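Local coordinates for protein NAD-dependent benzaldehyde dehydrogenase (Legionella pneumophila, PDB 3RHE) that is of uncertain activity, perhaps an NAD-dependent benzaldehyde dehydrogenase, and has the vicinal-oxygen-chelate fold of glyoxalase and bleomycin-resistance proteins, at residues N8-Y13 with M69-Q74; T38-V43 with L50-Q55; I58-H63 with E115-I120. All blocks are in the same frame, centred on the assembly; numbering follows the deposited sequence.

Interaction 1 (N8-Y13 with M69-Q74)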
# COMPACT_ATOMS: atom_id res chain seq x y z
N ASN A 8 0.66 -5.63 -8.01
CA ASN A 8 0.20 -5.99 -6.69
C ASN A 8 1.26 -5.74 -5.63
O ASN A 8 2.47 -5.95 -5.84
CB ASN A 8 -0.36 -7.41 -6.68
CG ASN A 8 -1.78 -7.47 -7.23
OD1 ASN A 8 -2.61 -6.62 -6.90
ND2 ASN A 8 -2.06 -8.44 -8.08
N LEU A 9 0.81 -5.25 -4.49
CA LEU A 9 1.71 -4.92 -3.42
C LEU A 9 1.04 -5.14 -2.08
O LEU A 9 -0.02 -4.59 -1.80
CB LEU A 9 2.17 -3.47 -3.57
CG LEU A 9 2.93 -2.78 -2.42
CD1 LEU A 9 4.27 -3.47 -2.12
CD2 LEU A 9 3.13 -1.31 -2.78
N VAL A 10 1.65 -5.97 -1.25
CA VAL A 10 1.17 -6.21 0.10
C VAL A 10 1.82 -5.16 1.00
O VAL A 10 3.04 -5.01 0.99
CB VAL A 10 1.53 -7.63 0.57
CG1 VAL A 10 1.08 -7.87 2.02
CG2 VAL A 10 0.89 -8.65 -0.38
N LEU A 11 1.01 -4.42 1.74
CA LEU A 11 1.50 -3.35 2.59
C LEU A 11 1.30 -3.72 4.05
O LEU A 11 0.18 -3.92 4.50
CB LEU A 11 0.74 -2.05 2.29
CG LEU A 11 1.31 -0.87 1.49
CD1 LEU A 11 2.61 -1.17 0.76
CD2 LEU A 11 0.23 -0.29 0.56
N PHE A 12 2.39 -3.80 4.80
CA PHE A 12 2.33 -4.02 6.23
C PHE A 12 2.54 -2.70 6.97
O PHE A 12 3.53 -2.01 6.73
CB PHE A 12 3.42 -5.03 6.66
CG PHE A 12 3.02 -6.48 6.49
CD1 PHE A 12 1.82 -6.83 5.88
CD2 PHE A 12 3.87 -7.49 6.91
CE1 PHE A 12 1.47 -8.18 5.71
CE2 PHE A 12 3.52 -8.83 6.75
CZ PHE A 12 2.32 -9.17 6.15
N TYR A 13 1.61 -2.35 7.85
CA TYR A 13 1.83 -1.23 8.76
C TYR A 13 2.85 -1.69 9.81
O TYR A 13 2.67 -2.73 10.43
CB TYR A 13 0.53 -0.82 9.45
CG TYR A 13 -0.60 -0.40 8.51
CD1 TYR A 13 -0.35 -0.09 7.17
CD2 TYR A 13 -1.91 -0.27 8.97
CE1 TYR A 13 -1.39 0.31 6.31
CE2 TYR A 13 -2.95 0.13 8.13
CZ TYR A 13 -2.68 0.42 6.80
OH TYR A 13 -3.72 0.83 5.98
N MSE A 69 -2.63 -3.80 7.85
CA MSE A 69 -2.10 -4.09 6.53
C MSE A 69 -3.09 -3.65 5.44
O MSE A 69 -4.22 -3.26 5.74
CB MSE A 69 -1.76 -5.58 6.39
CG MSE A 69 -2.95 -6.53 6.53
SE MSE A 69 -4.11 -6.63 4.93
CE MSE A 69 -2.87 -7.41 3.66
N GLU A 70 -2.63 -3.67 4.19
CA GLU A 70 -3.49 -3.39 3.04
C GLU A 70 -3.06 -4.29 1.90
O GLU A 70 -1.89 -4.63 1.78
CB GLU A 70 -3.36 -1.94 2.55
CG GLU A 70 -3.46 -0.85 3.60
CD GLU A 70 -3.15 0.53 3.00
OE1 GLU A 70 -2.78 0.57 1.81
OE2 GLU A 70 -3.26 1.56 3.70
N LEU A 71 -4.02 -4.65 1.05
CA LEU A 71 -3.69 -5.24 -0.23
C LEU A 71 -3.82 -4.09 -1.21
O LEU A 71 -4.88 -3.46 -1.29
CB LEU A 71 -4.70 -6.32 -0.59
CG LEU A 71 -4.34 -7.53 -1.47
CD1 LEU A 71 -5.43 -7.74 -2.51
CD2 LEU A 71 -2.97 -7.47 -2.14
N SER A 72 -2.75 -3.78 -1.93
CA SER A 72 -2.77 -2.60 -2.79
C SER A 72 -2.48 -2.93 -4.25
O SER A 72 -1.82 -3.94 -4.55
CB SER A 72 -1.82 -1.50 -2.27
OG SER A 72 -0.48 -1.75 -2.63
N PHE A 73 -2.97 -2.06 -5.13
CA PHE A 73 -2.92 -2.24 -6.57
C PHE A 73 -2.31 -0.98 -7.17
O PHE A 73 -2.92 0.08 -7.12
CB PHE A 73 -4.34 -2.37 -7.16
CG PHE A 73 -5.23 -3.37 -6.46
CD1 PHE A 73 -5.57 -4.57 -7.08
CD2 PHE A 73 -5.74 -3.12 -5.19
CE1 PHE A 73 -6.40 -5.49 -6.45
CE2 PHE A 73 -6.56 -4.03 -4.56
CZ PHE A 73 -6.89 -5.22 -5.19
N GLN A 74 -1.11 -1.09 -7.73
CA GLN A 74 -0.44 0.04 -8.35
C GLN A 74 -0.89 0.17 -9.81
O GLN A 74 -0.85 -0.81 -10.56
CB GLN A 74 1.08 -0.10 -8.28
CG GLN A 74 1.82 1.16 -8.72
CD GLN A 74 3.33 1.00 -8.71
OE1 GLN A 74 3.88 0.07 -8.11
NE2 GLN A 74 4.02 1.91 -9.40
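L9 and S72 face each other as an antiparallel hydrogen-bonded pair. L9 N donates to S72 O, and S72 N returns a bond of 2.9 Å to L9 O. S72 OG also donates to L9 O, at 3.0 Å, tilted 34° from the carbonyl plane. A chi1 of 80° sets S72 OG between its own N and C, 3.3 Å from L9 CB. L11 and E70 form the next hydrogen-bonded pair, with E70 N at 2.8 Å from L11 O.

Strands 8-14 and 69-74 are central neighbours in the curled mixed sheet of this glyoxalase/VOC fold. L9, L11, E70 and S72 lie on one face. V10, F12, M69 (selenomethionine) and L71 lie on the other, where F12 CD1 meets M69 CB at 3.8 Å.

At the end of the ladder, Y13 OH donates to E70 OE2. The modelled distance, 2.4 Å, is very short and its exact value doubtful. The Y13 ring and E70 carboxylate planes stand 81° apart, with OE2 at the ring edge. M69 N lies over one ring face. In the second shell, R119 NE makes a salt bridge to E70 OE1, and R117 NH1 bonds Y13 OH.

Interaction 2 (T38-V43 with L50-Q55)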
# COMPACT_ATOMS: atom_id res chain seq x y z
N THR A 38 10.73 5.85 6.48
CA THR A 38 9.28 5.69 6.51
C THR A 38 8.75 4.48 5.72
O THR A 38 7.60 4.09 5.88
CB THR A 38 8.57 6.97 6.01
OG1 THR A 38 7.16 6.85 6.23
CG2 THR A 38 8.81 7.19 4.54
N PHE A 39 9.58 3.89 4.87
CA PHE A 39 9.10 2.83 3.97
C PHE A 39 10.23 1.94 3.49
O PHE A 39 11.33 2.42 3.19
CB PHE A 39 8.38 3.46 2.77
CG PHE A 39 7.70 2.46 1.87
CD1 PHE A 39 8.28 2.09 0.67
CD2 PHE A 39 6.48 1.90 2.23
CE1 PHE A 39 7.66 1.17 -0.16
CE2 PHE A 39 5.85 0.97 1.40
CZ PHE A 39 6.44 0.61 0.21
N ALA A 40 9.98 0.63 3.41
CA ALA A 40 10.90 -0.28 2.74
C ALA A 40 10.11 -1.21 1.84
O ALA A 40 8.95 -1.54 2.12
CB ALA A 40 11.74 -1.05 3.74
N MSE A 41 10.71 -1.61 0.73
CA MSE A 41 10.06 -2.54 -0.17
C MSE A 41 10.93 -3.74 -0.53
O MSE A 41 12.09 -3.57 -0.91
CB MSE A 41 9.61 -1.85 -1.45
CG MSE A 41 9.10 -2.87 -2.45
SE MSE A 41 7.78 -2.18 -3.66
CE MSE A 41 8.95 -1.05 -4.74
N PHE A 42 10.35 -4.93 -0.42
CA PHE A 42 11.01 -6.17 -0.83
C PHE A 42 10.27 -6.77 -2.01
O PHE A 42 9.04 -6.75 -2.08
CB PHE A 42 11.05 -7.19 0.32
CG PHE A 42 11.94 -6.81 1.46
CD1 PHE A 42 11.48 -5.97 2.47
CD2 PHE A 42 13.24 -7.28 1.53
CE1 PHE A 42 12.30 -5.62 3.52
CE2 PHE A 42 14.07 -6.93 2.58
CZ PHE A 42 13.59 -6.09 3.59
N VAL A 43 11.03 -7.30 -2.96
CA VAL A 43 10.45 -7.96 -4.10
C VAL A 43 10.96 -9.39 -4.16
O VAL A 43 12.16 -9.63 -4.21
CB VAL A 43 10.79 -7.22 -5.40
CG1 VAL A 43 10.32 -8.02 -6.59
CG2 VAL A 43 10.16 -5.84 -5.37
N LEU A 50 6.38 -6.77 -1.22
CA LEU A 50 6.02 -6.50 0.17
C LEU A 50 6.57 -5.16 0.63
O LEU A 50 7.79 -4.93 0.62
CB LEU A 50 6.52 -7.62 1.09
CG LEU A 50 6.39 -7.38 2.60
CD1 LEU A 50 4.93 -7.44 3.04
CD2 LEU A 50 7.23 -8.39 3.38
N GLY A 51 5.65 -4.27 1.02
CA GLY A 51 6.01 -2.98 1.57
C GLY A 51 5.83 -2.87 3.08
O GLY A 51 4.83 -3.34 3.65
N LEU A 52 6.80 -2.24 3.72
CA LEU A 52 6.75 -1.97 5.15
C LEU A 52 6.62 -0.46 5.34
O LEU A 52 7.55 0.29 5.02
CB LEU A 52 8.01 -2.50 5.83
CG LEU A 52 8.39 -3.95 5.50
CD1 LEU A 52 9.79 -4.28 6.02
CD2 LEU A 52 7.34 -4.95 6.04
N TRP A 53 5.49 -0.02 5.89
CA TRP A 53 5.12 1.39 5.91
C TRP A 53 4.87 1.88 7.35
O TRP A 53 4.06 1.30 8.09
CB TRP A 53 3.87 1.55 5.03
CG TRP A 53 3.55 2.94 4.56
CD1 TRP A 53 4.36 4.05 4.59
CD2 TRP A 53 2.32 3.35 3.94
NE1 TRP A 53 3.69 5.13 4.04
CE2 TRP A 53 2.45 4.73 3.64
CE3 TRP A 53 1.13 2.69 3.62
CZ2 TRP A 53 1.42 5.45 3.03
CZ3 TRP A 53 0.10 3.42 3.02
CH2 TRP A 53 0.26 4.79 2.74
N ALA A 54 5.58 2.94 7.74
CA ALA A 54 5.46 3.49 9.08
C ALA A 54 4.01 3.79 9.45
O ALA A 54 3.32 4.55 8.77
CB ALA A 54 6.33 4.74 9.26
N GLN A 55 3.56 3.18 10.54
CA GLN A 55 2.18 3.25 10.99
C GLN A 55 1.69 4.69 11.13
O GLN A 55 0.53 5.01 10.84
CB GLN A 55 2.03 2.51 12.32
CG GLN A 55 0.62 2.10 12.68
CD GLN A 55 0.59 1.18 13.90
OE1 GLN A 55 -0.48 0.74 14.33
NE2 GLN A 55 1.76 0.89 14.47
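Strands 39-43 and 49-54 form a beta hairpin at one side of the mixed sheet. T38-V43 and L50-Q55 run antiparallel, with short-segment axes 4.6 Å apart at closest approach. A40 pairs with L52 and F42 with L50, both as hydrogen-bonded pairs. L52 N donates to A40 O at 2.8 Å, and F42 and L50 exchange two bonds that are nearly straight at the hydrogen. A54 N reaches T38 O at 3.0 Å, so the bonding begins one residue before strand 39-43. Between these bonds, CA-H groups also point at carbonyls. F39 CA lies 3.2 Å from L52 O.

F39 and W53 form a non-hydrogen-bonded pair, and their side chains lie on the same face. F39 CG is anti to its backbone N (chi1 -173°), which carries the ring across to strand 49-54. The rings make an offset edge-to-face pair: the edge of F39 is directed at the face of the W53 five-membered ring, with planes at 86°. F39 CD2 is 3.8 Å from W53 CD1. Beyond it, F39 CZ comes to 3.9 Å from G51 CA. G51 has no side chain, so the F39 ring can lie close to its backbone. F104 meets the W53 ring from outside the hairpin, and L11 touches F39.

On the opposite face, L52 CD1 meets the edge of the F42 ring, 3.8 Å from F42 CE1. Y24 of helix 17-28 touches both F42 and L52. T38 OG1 is buried against A54 CB and has no polar partner in the model.

The face of F42 and L52 thus packs on a helix, while that of F39 and W53 meets L11 and F104, as in the curved beta-alpha-beta-beta-beta modules of the VOC fold.

Interaction 3 (I58-H63 with E115-I120)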
# COMPACT_ATOMS: atom_id res chain seq x y z
N ILE A 58 0.22 6.45 7.87
CA ILE A 58 -0.92 5.95 7.11
C ILE A 58 -2.11 6.91 7.13
O ILE A 58 -2.44 7.48 8.16
CB ILE A 58 -1.43 4.60 7.63
CG1 ILE A 58 -0.26 3.65 7.91
CG2 ILE A 58 -2.42 4.01 6.66
CD1 ILE A 58 0.62 3.42 6.73
N GLU A 59 -2.75 7.06 5.98
CA GLU A 59 -4.07 7.64 5.88
C GLU A 59 -4.88 6.67 5.05
O GLU A 59 -4.40 6.23 4.01
CB GLU A 59 -4.03 9.01 5.19
CG GLU A 59 -3.28 10.06 5.98
CD GLU A 59 -3.95 10.34 7.31
OE1 GLU A 59 -5.19 10.19 7.39
OE2 GLU A 59 -3.24 10.70 8.27
N PRO A 60 -6.10 6.33 5.49
CA PRO A 60 -6.74 6.82 6.72
C PRO A 60 -6.04 6.25 7.94
O PRO A 60 -5.40 5.19 7.84
CB PRO A 60 -8.16 6.25 6.63
CG PRO A 60 -8.30 5.69 5.25
CD PRO A 60 -6.92 5.30 4.83
N LYS A 61 -6.14 6.93 9.08
CA LYS A 61 -5.42 6.54 10.28
C LYS A 61 -5.54 5.04 10.56
O LYS A 61 -6.63 4.47 10.46
CB LYS A 61 -5.91 7.33 11.49
CG LYS A 61 -5.72 8.83 11.36
CD LYS A 61 -4.26 9.17 11.11
CE LYS A 61 -4.00 10.66 11.31
NZ LYS A 61 -2.57 10.98 11.01
N ALA A 62 -4.42 4.42 10.89
CA ALA A 62 -4.35 2.98 11.08
C ALA A 62 -4.73 2.57 12.50
O ALA A 62 -4.15 3.07 13.47
CB ALA A 62 -2.96 2.47 10.74
N HIS A 63 -5.67 1.64 12.62
CA HIS A 63 -6.13 1.17 13.93
C HIS A 63 -5.30 0.00 14.45
O HIS A 63 -4.12 0.15 14.80
CB HIS A 63 -7.62 0.78 13.87
CG HIS A 63 -7.86 -0.70 13.89
ND1 HIS A 63 -7.88 -1.43 15.06
CD2 HIS A 63 -8.09 -1.58 12.89
CE1 HIS A 63 -8.12 -2.70 14.78
NE2 HIS A 63 -8.25 -2.82 13.47
N GLU A 115 -13.40 -5.79 6.62
CA GLU A 115 -12.58 -4.63 6.97
C GLU A 115 -11.12 -4.71 6.56
O GLU A 115 -10.29 -3.97 7.09
CB GLU A 115 -12.70 -4.32 8.47
CG GLU A 115 -14.10 -3.89 8.85
CD GLU A 115 -14.68 -2.88 7.86
OE1 GLU A 115 -14.24 -1.71 7.88
OE2 GLU A 115 -15.57 -3.25 7.06
N HIS A 116 -10.81 -5.59 5.61
CA HIS A 116 -9.48 -5.58 5.02
C HIS A 116 -9.39 -4.40 4.05
O HIS A 116 -10.26 -4.23 3.19
CB HIS A 116 -9.19 -6.89 4.29
CG HIS A 116 -9.32 -8.11 5.17
ND1 HIS A 116 -8.48 -8.35 6.23
CD2 HIS A 116 -10.20 -9.14 5.14
CE1 HIS A 116 -8.83 -9.48 6.82
NE2 HIS A 116 -9.87 -9.98 6.18
N ARG A 117 -8.36 -3.57 4.22
CA ARG A 117 -8.17 -2.41 3.35
C ARG A 117 -7.59 -2.77 1.98
O ARG A 117 -6.67 -3.60 1.85
CB ARG A 117 -7.31 -1.34 4.03
CG ARG A 117 -7.95 -0.68 5.24
CD ARG A 117 -6.95 0.23 5.95
NE ARG A 117 -7.57 1.03 7.00
CZ ARG A 117 -7.01 2.10 7.56
NH1 ARG A 117 -5.79 2.50 7.18
NH2 ARG A 117 -7.66 2.76 8.51
N LEU A 118 -8.13 -2.12 0.96
CA LEU A 118 -7.78 -2.36 -0.42
C LEU A 118 -7.43 -1.00 -1.02
O LEU A 118 -8.29 -0.14 -1.12
CB LEU A 118 -8.98 -2.95 -1.16
CG LEU A 118 -9.58 -4.25 -0.58
CD1 LEU A 118 -10.81 -4.66 -1.36
CD2 LEU A 118 -8.57 -5.36 -0.62
N ARG A 119 -6.19 -0.81 -1.43
CA ARG A 119 -5.76 0.50 -1.88
C ARG A 119 -5.40 0.52 -3.35
O ARG A 119 -4.70 -0.36 -3.84
CB ARG A 119 -4.57 1.01 -1.04
CG ARG A 119 -3.97 2.33 -1.57
CD ARG A 119 -2.70 2.74 -0.81
NE ARG A 119 -2.94 2.92 0.62
CZ ARG A 119 -3.41 4.03 1.18
NH1 ARG A 119 -3.72 5.08 0.43
NH2 ARG A 119 -3.58 4.08 2.49
N ILE A 120 -5.88 1.55 -4.05
CA ILE A 120 -5.46 1.82 -5.42
C ILE A 120 -4.53 3.04 -5.35
O ILE A 120 -4.84 4.02 -4.68
CB ILE A 120 -6.68 2.20 -6.32
CG1 ILE A 120 -7.77 1.11 -6.33
CG2 ILE A 120 -6.23 2.53 -7.75
CD1 ILE A 120 -7.35 -0.20 -6.90
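Two arginines, R117 and R119, reach from strand 117-123 to backbone carbonyls of the irregular loop I58-H63. In this VOC-type fold the strand belongs to the curved mixed sheet, and the loop leads from strand 49-54 to strand 69-74. The backbones stay well apart: P60 CA and R117 CA, the nearest such pair, are 9.9 Å from each other.

The hydrogen bonds come from the guanidinium groups. R119 NH2 donates to E59 O at 2.8 Å, and this carbonyl oxygen lies almost in the guanidinium plane. R119 NH1 bonds T107 OG1. R117 spreads over two carbonyls. Its NH1 bonds P60 O at 2.8 Å, and its NH2 bonds K61 O from above the carbonyl plane. NH2 also makes a weak bond to P60 O. The R117 chain is extended from CG to NE (chi3 172°), which carries its end across to the loop.

Salt bridges lie beside these bonds. R119 has its stronger partner in E70, through NE. Within the loop, K61 NZ makes a salt bridge to E59 OE2.

Packing contacts complete the set. A cis peptide bond precedes P60, whose ring lies over one face of the R117 guanidinium, offset toward its rim. P60 also touches I96 and Q97. I58 meets the same guanidinium at its edge, with I58 CG2 3.7 Å from R117 NH1.

Interactions 1 and 2 are strand pairings in one sheet, joined because strands 8-14 and 49-54 are parallel neighbours. V10 O and F12 N probably bond G51 N and G51 O. Interaction 1 lies nearest the chain centre and adds polar side chains, S72 and E70, to its backbone ladder. Interaction 2 is a more fully buried hairpin and relies on backbone bonds and aromatic packing. Interaction 3 is partly buried and pairs no strands. It uses charged side chains on loop carbonyls. Strand 117-123 ties it to interaction 1 through strand 69-74, and the two share an acid-base pair. Interactions 2 and 3 meet more simply, where W53 CE3 packs on I58 CD1.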